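Local coordinates for protein peptidase M28 (Shewanella amazonensis SB2B, PDB 3IIB) that probably acts as a zinc-dependent metallopeptidase of family M28 with carboxypeptidase or dipeptidase activity, working as a homodimer, at residues Gly97-Pro102 with Ala195-Ala200; Gly125-Lys130 with Lys164-Ile169; Gly157-Ala162 with Glu191-Ile196. All blocks are in the same frame, centred on the assembly; numbering follows the deposited sequence. Where two conformers were deposited one is given.

Interaction 1: residues Gly97-Pro102 with Ala195-Ala200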
# COMPACT_ATOMS: atom_id res chain seq x y z
N GLY A 97 0.94 15.38 16.61
CA GLY A 97 0.93 16.03 17.90
C GLY A 97 0.94 15.08 19.10
O GLY A 97 1.04 15.57 20.23
N SER A 98 0.89 13.77 18.88
CA SER A 98 0.91 12.82 20.01
C SER A 98 2.14 13.04 20.87
O SER A 98 3.26 13.23 20.37
CB SER A 98 0.92 11.35 19.52
OG SER A 98 0.86 10.48 20.64
N ILE A 99 1.96 12.90 22.17
CA ILE A 99 3.08 12.76 23.07
C ILE A 99 3.69 11.37 22.85
O ILE A 99 3.07 10.47 22.29
CB ILE A 99 2.65 12.93 24.57
CG1 ILE A 99 1.67 11.84 25.02
CG2 ILE A 99 2.03 14.33 24.79
CD1 ILE A 99 1.57 11.70 26.58
N ALA A 100 4.91 11.21 23.33
CA ALA A 100 5.61 9.94 23.30
C ALA A 100 5.01 9.03 24.36
O ALA A 100 4.45 9.51 25.37
CB ALA A 100 7.15 10.13 23.58
N THR A 101 5.20 7.73 24.17
CA THR A 101 4.86 6.71 25.21
C THR A 101 5.88 6.79 26.31
O THR A 101 6.96 7.31 26.07
CB THR A 101 4.83 5.33 24.61
OG1 THR A 101 6.03 5.13 23.83
CG2 THR A 101 3.58 5.17 23.70
N PRO A 102 5.53 6.30 27.53
CA PRO A 102 6.44 6.28 28.67
C PRO A 102 7.77 5.62 28.35
O PRO A 102 7.82 4.71 27.53
CB PRO A 102 5.69 5.43 29.70
CG PRO A 102 4.31 5.50 29.34
CD PRO A 102 4.22 5.71 27.87
N ALA A 195 -2.85 14.33 28.66
CA ALA A 195 -2.43 13.91 27.31
C ALA A 195 -1.95 12.47 27.35
O ALA A 195 -1.23 12.05 28.27
CB ALA A 195 -1.30 14.84 26.78
N ILE A 196 -2.44 11.67 26.41
CA ILE A 196 -2.01 10.29 26.30
C ILE A 196 -1.49 9.99 24.87
O ILE A 196 -1.90 10.64 23.91
CB ILE A 196 -3.15 9.29 26.71
CG1 ILE A 196 -4.35 9.46 25.77
CG2 ILE A 196 -3.47 9.42 28.25
CD1 ILE A 196 -5.45 8.34 25.90
N PRO A 197 -0.58 9.00 24.73
CA PRO A 197 -0.13 8.57 23.41
C PRO A 197 -1.28 8.12 22.52
O PRO A 197 -2.20 7.46 22.99
CB PRO A 197 0.81 7.41 23.70
CG PRO A 197 1.15 7.52 25.09
CD PRO A 197 0.02 8.18 25.79
N ALA A 198 -1.20 8.47 21.24
CA ALA A 198 -2.31 8.31 20.31
C ALA A 198 -1.73 7.93 18.95
O ALA A 198 -0.89 8.65 18.44
CB ALA A 198 -3.09 9.63 20.17
N ALA A 199 -2.20 6.81 18.38
CA ALA A 199 -1.69 6.27 17.14
C ALA A 199 -2.83 5.73 16.29
O ALA A 199 -3.89 5.39 16.81
CB ALA A 199 -0.69 5.17 17.43
N ALA A 200 -2.59 5.68 14.99
CA ALA A 200 -3.46 5.01 14.03
C ALA A 200 -2.78 3.73 13.54
O ALA A 200 -1.56 3.71 13.33
CB ALA A 200 -3.76 5.92 12.85

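Interaction 2: residues Gly125-Lys130 with Lys164-Ile169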
# COMPACT_ATOMS: atom_id res chain seq x y z
N GLY A 125 -13.88 5.78 34.38
CA GLY A 125 -13.06 4.74 34.99
C GLY A 125 -12.96 3.43 34.23
O GLY A 125 -12.18 2.58 34.61
N SER A 126 -13.79 3.24 33.21
CA SER A 126 -13.89 1.95 32.55
C SER A 126 -12.63 1.62 31.75
O SER A 126 -12.34 0.45 31.51
CB SER A 126 -15.12 1.86 31.65
OG SER A 126 -15.11 2.81 30.61
N LEU A 127 -11.87 2.64 31.36
CA LEU A 127 -10.63 2.41 30.63
C LEU A 127 -9.38 2.56 31.48
O LEU A 127 -8.28 2.53 30.94
CB LEU A 127 -10.57 3.29 29.39
CG LEU A 127 -11.71 3.02 28.40
CD1 LEU A 127 -11.50 3.83 27.19
CD2 LEU A 127 -11.86 1.55 28.02
N ASN A 128 -9.53 2.64 32.81
CA ASN A 128 -8.34 2.67 33.65
C ASN A 128 -7.34 1.58 33.24
O ASN A 128 -7.71 0.41 33.05
CB ASN A 128 -8.73 2.49 35.13
CG ASN A 128 -9.41 3.72 35.71
OD1 ASN A 128 -9.60 4.71 35.02
ND2 ASN A 128 -9.81 3.65 36.98
N ASP A 129 -6.07 1.97 33.09
CA ASP A 129 -4.99 1.02 32.76
C ASP A 129 -5.09 0.39 31.36
O ASP A 129 -4.27 -0.47 31.02
CB ASP A 129 -4.93 -0.10 33.80
CG ASP A 129 -4.91 0.44 35.21
OD1 ASP A 129 -4.07 1.31 35.49
OD2 ASP A 129 -5.76 -0.00 36.03
N LYS A 130 -6.04 0.84 30.55
CA LYS A 130 -6.29 0.21 29.26
C LYS A 130 -6.07 1.18 28.10
O LYS A 130 -5.95 2.38 28.28
CB LYS A 130 -7.71 -0.34 29.21
CG LYS A 130 -7.90 -1.52 30.19
CD LYS A 130 -9.27 -2.16 30.09
CE LYS A 130 -9.33 -3.46 30.85
NZ LYS A 130 -10.75 -3.96 30.92
N LYS A 164 -11.87 8.67 30.28
CA LYS A 164 -12.37 7.39 30.81
C LYS A 164 -11.30 6.58 31.48
O LYS A 164 -11.58 5.47 31.94
CB LYS A 164 -12.99 6.57 29.69
CG LYS A 164 -13.95 7.34 28.88
CD LYS A 164 -15.22 7.70 29.61
CE LYS A 164 -16.08 8.64 28.77
NZ LYS A 164 -17.32 9.02 29.50
N GLY A 165 -10.09 7.13 31.56
CA GLY A 165 -8.98 6.49 32.26
C GLY A 165 -7.92 5.84 31.37
O GLY A 165 -6.92 5.34 31.88
N ALA A 166 -8.12 5.87 30.05
CA ALA A 166 -7.22 5.21 29.13
C ALA A 166 -5.82 5.78 29.26
O ALA A 166 -5.65 6.96 29.54
CB ALA A 166 -7.70 5.32 27.66
N VAL A 167 -4.83 4.90 29.09
CA VAL A 167 -3.43 5.29 29.11
C VAL A 167 -2.92 5.49 27.69
O VAL A 167 -1.76 5.84 27.51
CB VAL A 167 -2.57 4.26 29.84
CG1 VAL A 167 -2.90 4.28 31.31
CG2 VAL A 167 -2.76 2.83 29.26
N GLY A 168 -3.78 5.23 26.70
CA GLY A 168 -3.45 5.40 25.30
C GLY A 168 -4.65 5.16 24.40
O GLY A 168 -5.66 4.63 24.84
N ILE A 169 -4.51 5.53 23.11
CA ILE A 169 -5.54 5.22 22.14
C ILE A 169 -4.89 4.76 20.85
O ILE A 169 -3.85 5.28 20.42
CB ILE A 169 -6.48 6.38 21.91
CG1 ILE A 169 -7.54 6.04 20.86
CG2 ILE A 169 -5.73 7.67 21.46
CD1 ILE A 169 -8.66 7.10 20.83

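Interaction 3: residues Gly157-Ala162 with Glu191-Ile196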
# COMPACT_ATOMS: atom_id res chain seq x y z
N GLY A 157 -10.31 11.63 19.82
CA GLY A 157 -10.33 10.34 20.49
C GLY A 157 -9.43 10.31 21.69
O GLY A 157 -9.78 9.74 22.69
N ALA A 158 -8.23 10.88 21.61
CA ALA A 158 -7.31 10.79 22.74
C ALA A 158 -7.88 11.50 23.98
O ALA A 158 -7.70 11.05 25.13
CB ALA A 158 -5.89 11.33 22.35
N VAL A 159 -8.58 12.60 23.77
CA VAL A 159 -9.22 13.29 24.88
C VAL A 159 -10.33 12.42 25.50
O VAL A 159 -10.34 12.18 26.71
CB VAL A 159 -9.77 14.64 24.47
CG1 VAL A 159 -10.64 15.25 25.64
CG2 VAL A 159 -8.65 15.58 24.08
N ALA A 160 -11.22 11.92 24.66
CA ALA A 160 -12.34 11.11 25.15
C ALA A 160 -11.85 9.85 25.87
O ALA A 160 -12.41 9.47 26.90
CB ALA A 160 -13.28 10.75 23.98
N ALA A 161 -10.79 9.22 25.36
CA ALA A 161 -10.25 8.03 25.98
C ALA A 161 -9.61 8.35 27.33
O ALA A 161 -9.85 7.66 28.31
CB ALA A 161 -9.24 7.35 25.07
N ALA A 162 -8.81 9.41 27.39
CA ALA A 162 -8.20 9.83 28.68
C ALA A 162 -9.22 10.15 29.76
O ALA A 162 -9.02 9.79 30.93
CB ALA A 162 -7.24 11.01 28.51
N GLU A 191 -6.73 21.08 27.23
CA GLU A 191 -6.21 21.58 28.49
C GLU A 191 -7.19 21.12 29.56
O GLU A 191 -8.42 21.37 29.46
CB GLU A 191 -6.10 23.12 28.49
CG GLU A 191 -5.35 23.75 27.30
CD GLU A 191 -3.84 23.71 27.43
OE1 GLU A 191 -3.32 22.71 27.96
OE2 GLU A 191 -3.18 24.69 26.99
N GLY A 192 -6.65 20.47 30.58
CA GLY A 192 -7.43 19.94 31.70
C GLY A 192 -7.48 18.43 31.70
O GLY A 192 -7.72 17.79 32.74
N VAL A 193 -7.26 17.83 30.53
CA VAL A 193 -7.27 16.36 30.40
C VAL A 193 -5.87 15.86 30.13
O VAL A 193 -5.24 16.29 29.14
CB VAL A 193 -8.20 15.88 29.29
CG1 VAL A 193 -8.15 14.35 29.19
CG2 VAL A 193 -9.65 16.35 29.57
N THR A 194 -5.43 14.90 30.94
CA THR A 194 -4.13 14.25 30.72
C THR A 194 -3.93 13.83 29.26
O THR A 194 -4.74 13.08 28.68
CB THR A 194 -3.93 13.05 31.64
OG1 THR A 194 -3.92 13.52 32.99
CG2 THR A 194 -2.60 12.29 31.36
N ALA A 195 -2.85 14.33 28.66
CA ALA A 195 -2.43 13.91 27.31
C ALA A 195 -1.95 12.47 27.35
O ALA A 195 -1.23 12.05 28.27
CB ALA A 195 -1.30 14.84 26.78
N ILE A 196 -2.44 11.67 26.41
CA ILE A 196 -2.01 10.29 26.30
C ILE A 196 -1.49 9.99 24.87
O ILE A 196 -1.90 10.64 23.91
CB ILE A 196 -3.15 9.29 26.71
CG1 ILE A 196 -4.35 9.46 25.77
CG2 ILE A 196 -3.47 9.42 28.25
CD1 ILE A 196 -5.45 8.34 25.90
O HOH W 1 -5.75 13.04 26.12

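Interaction 1: residues Gly97-Pro102 with Ala195-Ala200
S98 and A198 meet through a hydroxyl group and a backbone amide. A198 N donates to S98 OG at 2.9 Å, with an angle of 149° at the hydrogen. OG lies anti to its own backbone N (chi1 -177°) on a CB that already points at 195-200, which brings it onto this amide. The same hydroxyl donates to I99 O, at 2.8 Å from OG, in the carbonyl plane and on a lone pair. Accepting one bond and giving another, OG is gripped from two directions and its rotation is fixed. Beyond it, the ring of P197 sits between I99 and T101. The I99 torsion (chi1 63°) sets CG1 between the backbone N and carbonyl carbon, 3.6 Å from P197 N. The chain then continues to CD1, which rests 3.3 Å from A195 O and 3.9 Å from P197 CD. The other I99 branch, CG2, meets A195 CB at 3.9 Å. At the CB-CG side of the ring the T101 methyl, CG2, crosses P197 obliquely and lies 3.6 Å from P197 CB, while T101 OG1 is hydrogen-bonded to L225 N. The carbonyl of S98 has partners of its own in W73 NE1 and S227 OG, so this side of the contact is tied to the long strands 62-84 and 220-242. Where they touch, 98-101 and 195-198 run nearly at right angles. The arrangement is that of an irregular connection between strands 88-94 and 106-113 crossing the beginning of a sheet strand, 198-201, with a serine hydroxyl taking up the amide of that strand's first residue.

Interaction 2: residues Gly125-Lys130 with Lys164-Ile169
L127 and K164 touch because L127 CG stands anti to its carbonyl carbon (chi1 -60°), which brings CG within 4.0 Å of K164 CB; the two side chains cross. N128 starts with its CB pointing away, but CG lies beside its backbone N (chi1 -72°), and the amide oxygen OD1 comes back to 3.3 Å from G165 CA. G165 ends the preceding helix in a Schellman motif with positive phi; a side chain there would run into N128 OD1, so the close approach depends on the glycine. Two backbone bonds tie the ends of the contact. L127 N donates to K164 O at 2.9 Å, and V167 N donates to K130 O, also at 2.9 Å, with 160° at the hydrogen. K130 O further receives a CA-H contact from A166 at 3.2 Å, and V167 CG2 lies 3.4 Å from this oxygen. Between the two bonds, L127 CB and A166 CB pack at 3.9 Å. The loop 125-130 is itself folded by a type I turn, G125 to N128, followed by a type II turn, L127 to K130. K164 NZ leads away to the carbonyls of Q120 and A122. L127 reaches V111 and F113 of strand 106-113, A166 leans on A161 of helix 145-163, and the two segments lead into the parallel neighbours 131-134 and 168-172.

Interaction 3: residues Gly157-Ala162 with Glu191-Ile196
A162 and T194 bring the backbones of the 157-162 part of helix 145-163 and the irregular segment 191-196 to 6.3 Å between CA atoms, and the segment passes along the helix face formed by A158, V159, A161 and A162. A162 CB is at the middle: it lies 3.3 Å from T194 O and 3.5 Å from V193 CG1. V193 has CG1 anti to its backbone N (chi1 179°), on a CB directed at the helix, which carries this methyl to A162. Its second methyl, CG2, meets V159 CG1 at 4.2 Å, the two valine side chains crossing at about a right angle. On the other flank I196 points its CB at the helix and extends over it: chi2, 169°, continues the chain to CD1, which comes to 3.6 Å from A158 O and 4.0 Å from A161 CB. The I196 CG2 branch lies 4.1 Å from A162 CB. An alanine in place of I196 would remove CG1, CG2 and CD1 and would probably open a gap over A158, A161 and A162 where CD1 and CG2 had packed. A water is hydrogen-bonded to T194 O at 2.8 Å and more weakly to A158 O; more acceptors are in its reach than it has protons, so the bridge is not an exclusive one. With no direct hydrogen bond between the two segments, the contact rests on methyl and methylene groups fitted against an alanine-rich helix. Small alanine side chains permit the close approach, and polar linkage is limited to this water, held weakly by A158 O.

In the fold
The segments come in the order 97-102, 125-130, 157-162, 164-169, 191-196 and 195-200, so interactions 2 and 3 alternate along the chain; interaction 2 falls wholly between the segments of interaction 1, on whose second segment interaction 3 also ends. Centres of 1 and 2 are about 13 Å apart; interaction 3 is about 10 Å from each. Interactions 1 and 2 meet in neighbouring parallel strands 168-172 and 198-201, where I169 pairs with P197 and A199. Interactions 1 and 3 share A195 and I196, and helix 145-163 of interaction 3 runs on into interaction 2. Together they join sheet, helix and loops of one compact unit, consistent with a protease-associated insert domain, away from the two zinc sites.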